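PDB 6Y2K: beta-galactosidase from Marinomonas sp. ef1, which hydrolyses terminal beta-D-galactose residues from beta-galactosides as a cold-active, hexameric glycoside hydrolase of family GH42. Local coordinates for residues 8-13 against 51-56; 161-166 against 212-217. All coordinates share one frame; numbering follows the deposited sequence.

Both contacts belong to the TIM-barrel part of the chain, and they follow one another in series: contact 1 closes before contact 2 opens. Their centres lie about 40 Å apart and their nearest atoms about 24 Å apart, so they do not touch. Contact 1 joins the loop after barrel strand 2-6 to the start of helix 52-63, which leads into strand 67-71. Contact 2 joins helix 154-168 to helix 205-233, both within the long excursion between strands 134-138 and 238-244. One therefore lies among the first barrel units, where a neighbouring subunit of the hexamer comes close. The other ties helix 154-168 to the helix that precedes the fifth strand.

Contact 1: residues 8-13 against 51-56; sequences YPEHWP and WEWLDE
The short 3-10 turn at Pro9 to His11 faces the first turn of helix 52-63, with the CA atoms of Glu10 and Trp53 7.5 Å apart. The Trp53 indole reaches across from the helix. CG of Trp53 sits between its own backbone N and carbonyl carbon (chi1 69°), and this turns the six-membered end of the ring toward the 3-10 turn. Its CZ3 atom does the touching. CG of Pro9 meets it at the ring edge, 4.2 Å from CZ3 of Trp53, in a purely apolar contact. Glu10 lies alongside the indole and points the same way. CB of Glu10 is 4.1 Å from CZ3 of Trp53. OE1 of Glu10 comes in obliquely to 3.9 Å from CZ3 of Trp53, a van der Waals contact with a ring carbon. The carboxylate is tilted 52° from the ring plane. The Glu10 chain bends at chi2 (-87°), which folds its carboxylate back beside the tryptophan. In TIM-barrel terms, this contact sets the loop after the first strand against the start of helix 52-63, which lies between the second and third strands. Leu54 CB lies over the centre of one face of the Trp53 ring, 3.7 Å above its plane. Thr41 and Ile42 of helix 39-42 also touch the indole. Pro9 packs on Val34 at the end of strand 29-34, while Glu10 meets Val181 of a second subunit.

Contact 2: residues 161-166 against 212-217; sequences RLWLAE and QRCCSD
Two helices of the GH42 TIM-barrel domain cross here, and Trp163 of helix 154-168 is laid against helix 205-233. The axes of the two short segments approach to 10.2 Å, with 107° between their directions. CG of Trp163 is anti to the backbone N (chi1 -173°), which carries the indole across to the other helix. There it spans one turn, from Arg213 and Cys214 to Asp217. CB of Cys214 lies over one face of the ring in a CH-pi contact, 3.8 Å from the centroid of the Trp163 five-membered ring. SG of Cys214 approaches the same ring obliquely and packs 3.5 Å from CB of Trp163. The six-membered end reaches Arg213, whose CB is 3.8 Å from CZ2 of Trp163. The Arg213 guanidinium leads away to a salt bridge with Asp419. At the ring edge, NE1 of Trp163 donates to OD2 of Asp217 at 2.8 Å. This bond is nearly straight (171°) and lies in the indole plane. It uses the anti lone pair of OD2, while OD1 of Asp217 forms a salt bridge with Lys254. The carboxylate is thus held from both oxygens, and Lys254 probably helps keep it ionised. A leucine in place of Trp163 would probably leave OD2 of Asp217 without its N-H donor and take the aromatic face away from CB and SG of Cys214. The arrangement is a steep helix-helix crossing with a sulfur-aromatic contact, in the excursion between the fourth and fifth strands of the barrel.

Contact 1: residues 8-13 against 51-56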
ATOM      1  N   TYR A   8     -23.946  16.909  43.229  1.00 15.95           N
ATOM      2  CA  TYR A   8     -23.012  17.537  44.182  1.00 15.88           C
ATOM      3  C   TYR A   8     -23.589  18.857  44.703  1.00 15.81           C
ATOM      4  O   TYR A   8     -23.175  19.929  44.282  1.00 15.44           O
ATOM      5  CB  TYR A   8     -21.627  17.686  43.532  1.00 15.84           C
ATOM      6  CG  TYR A   8     -21.133  16.304  43.154  1.00 15.77           C
ATOM      7  CD1 TYR A   8     -21.472  15.739  41.920  1.00 15.84           C
ATOM      8  CD2 TYR A   8     -20.453  15.518  44.071  1.00 15.32           C
ATOM      9  CE1 TYR A   8     -21.092  14.454  41.589  1.00 15.94           C
ATOM     10  CE2 TYR A   8     -20.061  14.228  43.750  1.00 16.04           C
ATOM     11  CZ  TYR A   8     -20.387  13.707  42.503  1.00 15.84           C
ATOM     12  OH  TYR A   8     -20.023  12.442  42.177  1.00 15.91           O
ATOM     13  N   PRO A   9     -24.562  18.781  45.631  1.00 16.67           N
ATOM     14  CA  PRO A   9     -25.134  20.017  46.192  1.00 16.93           C
ATOM     15  C   PRO A   9     -24.071  20.925  46.832  1.00 17.13           C
ATOM     16  O   PRO A   9     -24.174  22.151  46.734  1.00 17.32           O
ATOM     17  CB  PRO A   9     -26.132  19.511  47.232  1.00 17.02           C
ATOM     18  CG  PRO A   9     -25.688  18.138  47.562  1.00 17.08           C
ATOM     19  CD  PRO A   9     -25.073  17.585  46.314  1.00 16.69           C
ATOM     20  N   GLU A  10     -23.037  20.318  47.419  1.00 16.81           N
ATOM     21  CA  GLU A  10     -21.903  21.068  47.966  1.00 17.33           C
ATOM     22  C   GLU A  10     -21.076  21.874  46.938  1.00 17.54           C
ATOM     23  O   GLU A  10     -20.254  22.718  47.332  1.00 18.25           O
ATOM     24  CB  GLU A  10     -20.994  20.149  48.820  1.00 17.75           C
ATOM     25  CG  GLU A  10     -20.030  19.232  48.063  1.00 17.46           C
ATOM     26  CD  GLU A  10     -20.600  17.886  47.647  1.00 17.71           C
ATOM     27  OE1 GLU A  10     -21.845  17.730  47.481  1.00 16.76           O
ATOM     28  OE2 GLU A  10     -19.767  16.969  47.464  1.00 17.71           O
ATOM     29  N   HIS A  11     -21.261  21.617  45.641  1.00 17.28           N
ATOM     30  CA  HIS A  11     -20.617  22.425  44.593  1.00 17.06           C
ATOM     31  C   HIS A  11     -21.409  23.650  44.144  1.00 17.26           C
ATOM     32  O   HIS A  11     -20.885  24.454  43.365  1.00 17.25           O
ATOM     33  CB  HIS A  11     -20.311  21.560  43.372  1.00 17.25           C
ATOM     34  CG  HIS A  11     -19.341  20.454  43.646  1.00 16.70           C
ATOM     35  ND1 HIS A  11     -19.006  19.514  42.700  1.00 16.62           N
ATOM     36  CD2 HIS A  11     -18.644  20.132  44.760  1.00 16.63           C
ATOM     37  CE1 HIS A  11     -18.154  18.650  43.224  1.00 16.94           C
ATOM     38  NE2 HIS A  11     -17.912  19.008  44.472  1.00 16.91           N
ATOM     39  N   TRP A  12     -22.656  23.787  44.605  1.00 17.04           N
ATOM     40  CA  TRP A  12     -23.582  24.816  44.095  1.00 18.11           C
ATOM     41  C   TRP A  12     -24.181  25.629  45.249  1.00 19.28           C
ATOM     42  O   TRP A  12     -24.390  25.090  46.332  1.00 18.93           O
ATOM     43  CB  TRP A  12     -24.719  24.183  43.258  1.00 17.63           C
ATOM     44  CG  TRP A  12     -24.208  23.213  42.220  1.00 16.86           C
ATOM     45  CD1 TRP A  12     -24.363  21.860  42.226  1.00 16.79           C
ATOM     46  CD2 TRP A  12     -23.415  23.524  41.071  1.00 16.38           C
ATOM     47  NE1 TRP A  12     -23.723  21.302  41.143  1.00 16.59           N
ATOM     48  CE2 TRP A  12     -23.121  22.301  40.424  1.00 16.54           C
ATOM     49  CE3 TRP A  12     -22.921  24.715  40.521  1.00 16.60           C
ATOM     50  CZ2 TRP A  12     -22.364  22.235  39.246  1.00 16.42           C
ATOM     51  CZ3 TRP A  12     -22.157  24.649  39.343  1.00 16.68           C
ATOM     52  CH2 TRP A  12     -21.901  23.415  38.716  1.00 16.35           C
ATOM     53  N   PRO A  13     -24.474  26.920  45.014  1.00 20.88           N
ATOM     54  CA  PRO A  13     -25.141  27.676  46.083  1.00 21.91           C
ATOM     55  C   PRO A  13     -26.504  27.075  46.450  1.00 22.23           C
ATOM     56  O   PRO A  13     -27.180  26.508  45.594  1.00 21.14           O
ATOM     57  CB  PRO A  13     -25.288  29.095  45.510  1.00 22.23           C
ATOM     58  CG  PRO A  13     -24.993  28.996  44.051  1.00 22.49           C
ATOM     59  CD  PRO A  13     -24.227  27.727  43.805  1.00 21.59           C
ATOM     60  N   TRP A  51     -22.921  19.174  59.367  1.00 18.33           N
ATOM     61  CA  TRP A  51     -23.990  18.340  58.807  1.00 18.58           C
ATOM     62  C   TRP A  51     -25.169  19.139  58.244  1.00 18.95           C
ATOM     63  O   TRP A  51     -25.993  18.573  57.525  1.00 18.27           O
ATOM     64  CB  TRP A  51     -24.551  17.396  59.869  1.00 18.29           C
ATOM     65  CG  TRP A  51     -23.598  16.378  60.393  1.00 18.24           C
ATOM     66  CD1 TRP A  51     -23.200  16.221  61.692  1.00 18.48           C
ATOM     67  CD2 TRP A  51     -22.931  15.360  59.640  1.00 17.93           C
ATOM     68  NE1 TRP A  51     -22.323  15.153  61.794  1.00 18.81           N
ATOM     69  CE2 TRP A  51     -22.147  14.610  60.550  1.00 18.40           C
ATOM     70  CE3 TRP A  51     -22.923  15.002  58.286  1.00 17.70           C
ATOM     71  CZ2 TRP A  51     -21.357  13.525  60.143  1.00 18.43           C
ATOM     72  CZ3 TRP A  51     -22.150  13.918  57.885  1.00 17.92           C
ATOM     73  CH2 TRP A  51     -21.374  13.196  58.815  1.00 18.15           C
ATOM     74  N   GLU A  52     -25.270  20.427  58.578  1.00 19.43           N
ATOM     75  CA  GLU A  52     -26.431  21.242  58.178  1.00 20.18           C
ATOM     76  C   GLU A  52     -26.708  21.195  56.666  1.00 19.59           C
ATOM     77  O   GLU A  52     -27.864  21.051  56.254  1.00 19.04           O
ATOM     78  CB  GLU A  52     -26.245  22.686  58.646  1.00 21.91           C
ATOM     79  CG  GLU A  52     -27.407  23.634  58.352  1.00 23.73           C
ATOM     80  CD  GLU A  52     -27.049  25.069  58.698  1.00 26.34           C
ATOM     81  OE1 GLU A  52     -26.739  25.846  57.762  1.00 28.79           O
ATOM     82  OE2 GLU A  52     -27.045  25.412  59.906  1.00 27.69           O
ATOM     83  N   TRP A  53     -25.655  21.316  55.854  1.00 18.67           N
ATOM     84  CA  TRP A  53     -25.786  21.282  54.384  1.00 18.46           C
ATOM     85  C   TRP A  53     -26.475  20.001  53.905  1.00 18.18           C
ATOM     86  O   TRP A  53     -27.362  20.042  53.050  1.00 19.30           O
ATOM     87  CB  TRP A  53     -24.411  21.448  53.691  1.00 18.56           C
ATOM     88  CG  TRP A  53     -23.489  20.277  53.872  1.00 18.54           C
ATOM     89  CD1 TRP A  53     -22.704  20.008  54.953  1.00 18.65           C
ATOM     90  CD2 TRP A  53     -23.293  19.192  52.955  1.00 18.93           C
ATOM     91  NE1 TRP A  53     -22.026  18.824  54.767  1.00 18.94           N
ATOM     92  CE2 TRP A  53     -22.369  18.303  53.548  1.00 18.78           C
ATOM     93  CE3 TRP A  53     -23.814  18.882  51.693  1.00 19.09           C
ATOM     94  CZ2 TRP A  53     -21.948  17.128  52.918  1.00 19.28           C
ATOM     95  CZ3 TRP A  53     -23.398  17.710  51.068  1.00 19.23           C
ATOM     96  CH2 TRP A  53     -22.470  16.850  51.681  1.00 19.17           C
ATOM     97  N   LEU A  54     -26.079  18.872  54.482  1.00 18.06           N
ATOM     98  CA  LEU A  54     -26.576  17.569  54.065  1.00 18.76           C
ATOM     99  C   LEU A  54     -27.968  17.312  54.642  1.00 19.32           C
ATOM    100  O   LEU A  54     -28.830  16.768  53.952  1.00 19.30           O
ATOM    101  CB  LEU A  54     -25.594  16.479  54.486  1.00 18.82           C
ATOM    102  CG  LEU A  54     -25.869  15.035  54.056  1.00 19.00           C
ATOM    103  CD1 LEU A  54     -26.116  14.931  52.556  1.00 19.67           C
ATOM    104  CD2 LEU A  54     -24.696  14.159  54.475  1.00 19.19           C
ATOM    105  N   ASP A  55     -28.185  17.715  55.896  1.00 19.84           N
ATOM    106  CA  ASP A  55     -29.523  17.686  56.517  1.00 20.16           C
ATOM    107  C   ASP A  55     -30.552  18.375  55.623  1.00 20.30           C
ATOM    108  O   ASP A  55     -31.630  17.826  55.375  1.00 21.52           O
ATOM    109  CB  ASP A  55     -29.533  18.392  57.886  1.00 20.35           C
ATOM    110  CG  ASP A  55     -28.636  17.725  58.926  1.00 20.98           C
ATOM    111  OD1 ASP A  55     -28.386  16.492  58.850  1.00 20.32           O
ATOM    112  OD2 ASP A  55     -28.182  18.461  59.843  1.00 21.22           O
ATOM    113  N   GLU A  56     -30.205  19.567  55.139  1.00 20.62           N
ATOM    114  CA  GLU A  56     -31.094  20.358  54.294  1.00 21.64           C
ATOM    115  C   GLU A  56     -31.264  19.791  52.893  1.00 20.96           C
ATOM    116  O   GLU A  56     -32.375  19.786  52.361  1.00 19.31           O
ATOM    117  CB  GLU A  56     -30.622  21.808  54.213  1.00 23.38           C
ATOM    118  CG  GLU A  56     -30.763  22.534  55.543  1.00 25.39           C
ATOM    119  CD  GLU A  56     -30.120  23.908  55.571  1.00 26.91           C
ATOM    120  OE1 GLU A  56     -29.557  24.371  54.546  1.00 27.40           O
ATOM    121  OE2 GLU A  56     -30.174  24.528  56.650  1.00 29.28           O
TER

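Contact 2: residues 161-166 against 212-217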
ATOM      1  N   ARG A 161       2.368 -10.595  55.316  1.00 16.94           N
ATOM      2  CA  ARG A 161       2.991 -11.615  56.170  1.00 17.68           C
ATOM      3  C   ARG A 161       1.979 -12.294  57.109  1.00 18.41           C
ATOM      4  O   ARG A 161       2.067 -13.505  57.335  1.00 18.11           O
ATOM      5  CB  ARG A 161       4.163 -11.026  56.951  1.00 17.48           C
ATOM      6  CG  ARG A 161       5.309 -10.602  56.054  1.00 17.40           C
ATOM      7  CD  ARG A 161       6.277  -9.708  56.792  1.00 17.66           C
ATOM      8  NE  ARG A 161       7.511  -9.531  56.033  1.00 17.83           N
ATOM      9  CZ  ARG A 161       8.492  -8.702  56.372  1.00 18.81           C
ATOM     10  NH1 ARG A 161       8.406  -7.958  57.478  1.00 19.61           N
ATOM     11  NH2 ARG A 161       9.577  -8.614  55.603  1.00 18.95           N
ATOM     12  N   LEU A 162       1.022 -11.525  57.636  1.00 19.06           N
ATOM     13  CA  LEU A 162      -0.062 -12.093  58.458  1.00 19.88           C
ATOM     14  C   LEU A 162      -0.990 -12.982  57.633  1.00 19.32           C
ATOM     15  O   LEU A 162      -1.368 -14.070  58.076  1.00 19.05           O
ATOM     16  CB  LEU A 162      -0.882 -10.995  59.147  1.00 21.22           C
ATOM     17  CG  LEU A 162      -0.207 -10.200  60.271  1.00 22.87           C
ATOM     18  CD1 LEU A 162      -1.145  -9.089  60.743  1.00 23.96           C
ATOM     19  CD2 LEU A 162       0.200 -11.091  61.446  1.00 23.90           C
ATOM     20  N   TRP A 163      -1.350 -12.508  56.439  1.00 18.66           N
ATOM     21  CA  TRP A 163      -2.204 -13.250  55.505  1.00 18.21           C
ATOM     22  C   TRP A 163      -1.576 -14.588  55.093  1.00 17.71           C
ATOM     23  O   TRP A 163      -2.268 -15.605  55.031  1.00 17.35           O
ATOM     24  CB  TRP A 163      -2.501 -12.372  54.279  1.00 18.43           C
ATOM     25  CG  TRP A 163      -3.501 -12.899  53.281  1.00 18.01           C
ATOM     26  CD1 TRP A 163      -4.836 -12.591  53.206  1.00 18.30           C
ATOM     27  CD2 TRP A 163      -3.234 -13.780  52.191  1.00 18.08           C
ATOM     28  NE1 TRP A 163      -5.415 -13.244  52.140  1.00 17.91           N
ATOM     29  CE2 TRP A 163      -4.452 -13.977  51.499  1.00 18.03           C
ATOM     30  CE3 TRP A 163      -2.080 -14.429  51.731  1.00 18.12           C
ATOM     31  CZ2 TRP A 163      -4.546 -14.793  50.371  1.00 17.89           C
ATOM     32  CZ3 TRP A 163      -2.175 -15.240  50.607  1.00 18.15           C
ATOM     33  CH2 TRP A 163      -3.401 -15.415  49.941  1.00 18.01           C
ATOM     34  N   LEU A 164      -0.269 -14.587  54.836  1.00 17.75           N
ATOM     35  CA  LEU A 164       0.455 -15.814  54.477  1.00 18.10           C
ATOM     36  C   LEU A 164       0.502 -16.843  55.621  1.00 18.88           C
ATOM     37  O   LEU A 164       0.355 -18.051  55.375  1.00 18.20           O
ATOM     38  CB  LEU A 164       1.883 -15.491  54.021  1.00 17.79           C
ATOM     39  CG  LEU A 164       2.049 -14.752  52.688  1.00 17.58           C
ATOM     40  CD1 LEU A 164       3.491 -14.300  52.538  1.00 17.16           C
ATOM     41  CD2 LEU A 164       1.636 -15.638  51.517  1.00 17.18           C
ATOM     42  N   ALA A 165       0.713 -16.371  56.852  1.00 20.02           N
ATOM     43  CA  ALA A 165       0.685 -17.249  58.033  1.00 21.23           C
ATOM     44  C   ALA A 165      -0.683 -17.902  58.202  1.00 22.24           C
ATOM     45  O   ALA A 165      -0.768 -19.108  58.465  1.00 21.64           O
ATOM     46  CB  ALA A 165       1.088 -16.492  59.296  1.00 21.49           C
ATOM     47  N   GLU A 166      -1.741 -17.116  58.012  1.00 23.90           N
ATOM     48  CA  GLU A 166      -3.117 -17.622  58.068  1.00 25.70           C
ATOM     49  C   GLU A 166      -3.400 -18.676  56.987  1.00 24.53           C
ATOM     50  O   GLU A 166      -4.031 -19.689  57.265  1.00 23.11           O
ATOM     51  CB  GLU A 166      -4.103 -16.447  57.965  1.00 28.56           C
ATOM     52  CG  GLU A 166      -5.584 -16.785  58.081  1.00 33.26           C
ATOM     53  CD  GLU A 166      -5.957 -17.486  59.378  1.00 37.85           C
ATOM     54  OE1 GLU A 166      -5.371 -17.153  60.436  1.00 41.30           O
ATOM     55  OE2 GLU A 166      -6.845 -18.374  59.334  1.00 42.39           O
ATOM     56  N   GLN A 212      -1.461 -10.657  45.096  1.00 15.59           N
ATOM     57  CA  GLN A 212      -2.693 -10.132  44.496  1.00 15.69           C
ATOM     58  C   GLN A 212      -3.911 -10.539  45.309  1.00 15.41           C
ATOM     59  O   GLN A 212      -4.791  -9.724  45.561  1.00 15.02           O
ATOM     60  CB  GLN A 212      -2.869 -10.616  43.052  1.00 16.67           C
ATOM     61  CG  GLN A 212      -3.927  -9.858  42.256  1.00 16.95           C
ATOM     62  CD  GLN A 212      -3.394  -8.617  41.552  1.00 18.17           C
ATOM     63  OE1 GLN A 212      -2.245  -8.579  41.129  1.00 20.22           O
ATOM     64  NE2 GLN A 212      -4.239  -7.604  41.407  1.00 19.42           N
ATOM     65  N   ARG A 213      -3.948 -11.810  45.698  1.00 15.51           N
ATOM     66  CA  ARG A 213      -5.040 -12.346  46.501  1.00 15.67           C
ATOM     67  C   ARG A 213      -5.152 -11.614  47.831  1.00 16.15           C
ATOM     68  O   ARG A 213      -6.261 -11.257  48.257  1.00 15.81           O
ATOM     69  CB  ARG A 213      -4.844 -13.845  46.741  1.00 15.76           C
ATOM     70  CG  ARG A 213      -5.042 -14.698  45.496  1.00 15.95           C
ATOM     71  CD  ARG A 213      -4.300 -16.018  45.626  1.00 16.19           C
ATOM     72  NE  ARG A 213      -4.727 -17.027  44.655  1.00 16.31           N
ATOM     73  CZ  ARG A 213      -4.144 -18.219  44.496  1.00 16.75           C
ATOM     74  NH1 ARG A 213      -3.092 -18.570  45.231  1.00 16.84           N
ATOM     75  NH2 ARG A 213      -4.613 -19.077  43.588  1.00 17.53           N
ATOM     76  N   CYS A 214      -4.007 -11.378  48.474  1.00 15.76           N
ATOM     77  CA  CYS A 214      -3.986 -10.676  49.760  1.00 16.01           C
ATOM     78  C   CYS A 214      -4.498  -9.242  49.621  1.00 15.66           C
ATOM     79  O   CYS A 214      -5.374  -8.823  50.379  1.00 15.35           O
ATOM     80  CB  CYS A 214      -2.576 -10.696  50.367  1.00 16.05           C
ATOM     81  SG  CYS A 214      -2.434  -9.758  51.903  1.00 16.80           S
ATOM     82  N   CYS A 215      -3.965  -8.504  48.641  1.00 15.44           N
ATOM     83  CA  CYS A 215      -4.406  -7.135  48.371  1.00 15.57           C
ATOM     84  C   CYS A 215      -5.909  -7.065  48.061  1.00 15.56           C
ATOM     85  O   CYS A 215      -6.608  -6.166  48.549  1.00 15.13           O
ATOM     86  CB  CYS A 215      -3.581  -6.495  47.247  1.00 15.58           C
ATOM     87  SG  CYS A 215      -1.864  -6.144  47.714  1.00 16.26           S
ATOM     88  N   SER A 216      -6.402  -8.020  47.279  1.00 15.37           N
ATOM     89  CA  SER A 216      -7.830  -8.111  47.002  1.00 15.38           C
ATOM     90  C   SER A 216      -8.613  -8.327  48.305  1.00 15.57           C
ATOM     91  O   SER A 216      -9.619  -7.666  48.540  1.00 15.23           O
ATOM     92  CB  SER A 216      -8.121  -9.239  46.016  1.00 15.08           C
ATOM     93  OG  SER A 216      -9.506  -9.317  45.741  1.00 14.31           O
ATOM     94  N   ASP A 217      -8.142  -9.245  49.141  1.00 16.07           N
ATOM     95  CA  ASP A 217      -8.752  -9.472  50.461  1.00 16.44           C
ATOM     96  C   ASP A 217      -8.779  -8.229  51.364  1.00 16.07           C
ATOM     97  O   ASP A 217      -9.701  -8.088  52.163  1.00 16.15           O
ATOM     98  CB  ASP A 217      -8.075 -10.643  51.185  1.00 16.76           C
ATOM     99  CG  ASP A 217      -8.601 -11.999  50.738  1.00 16.77           C
ATOM    100  OD1 ASP A 217      -9.607 -12.076  50.002  1.00 16.70           O
ATOM    101  OD2 ASP A 217      -7.998 -13.003  51.149  1.00 17.38           O
TER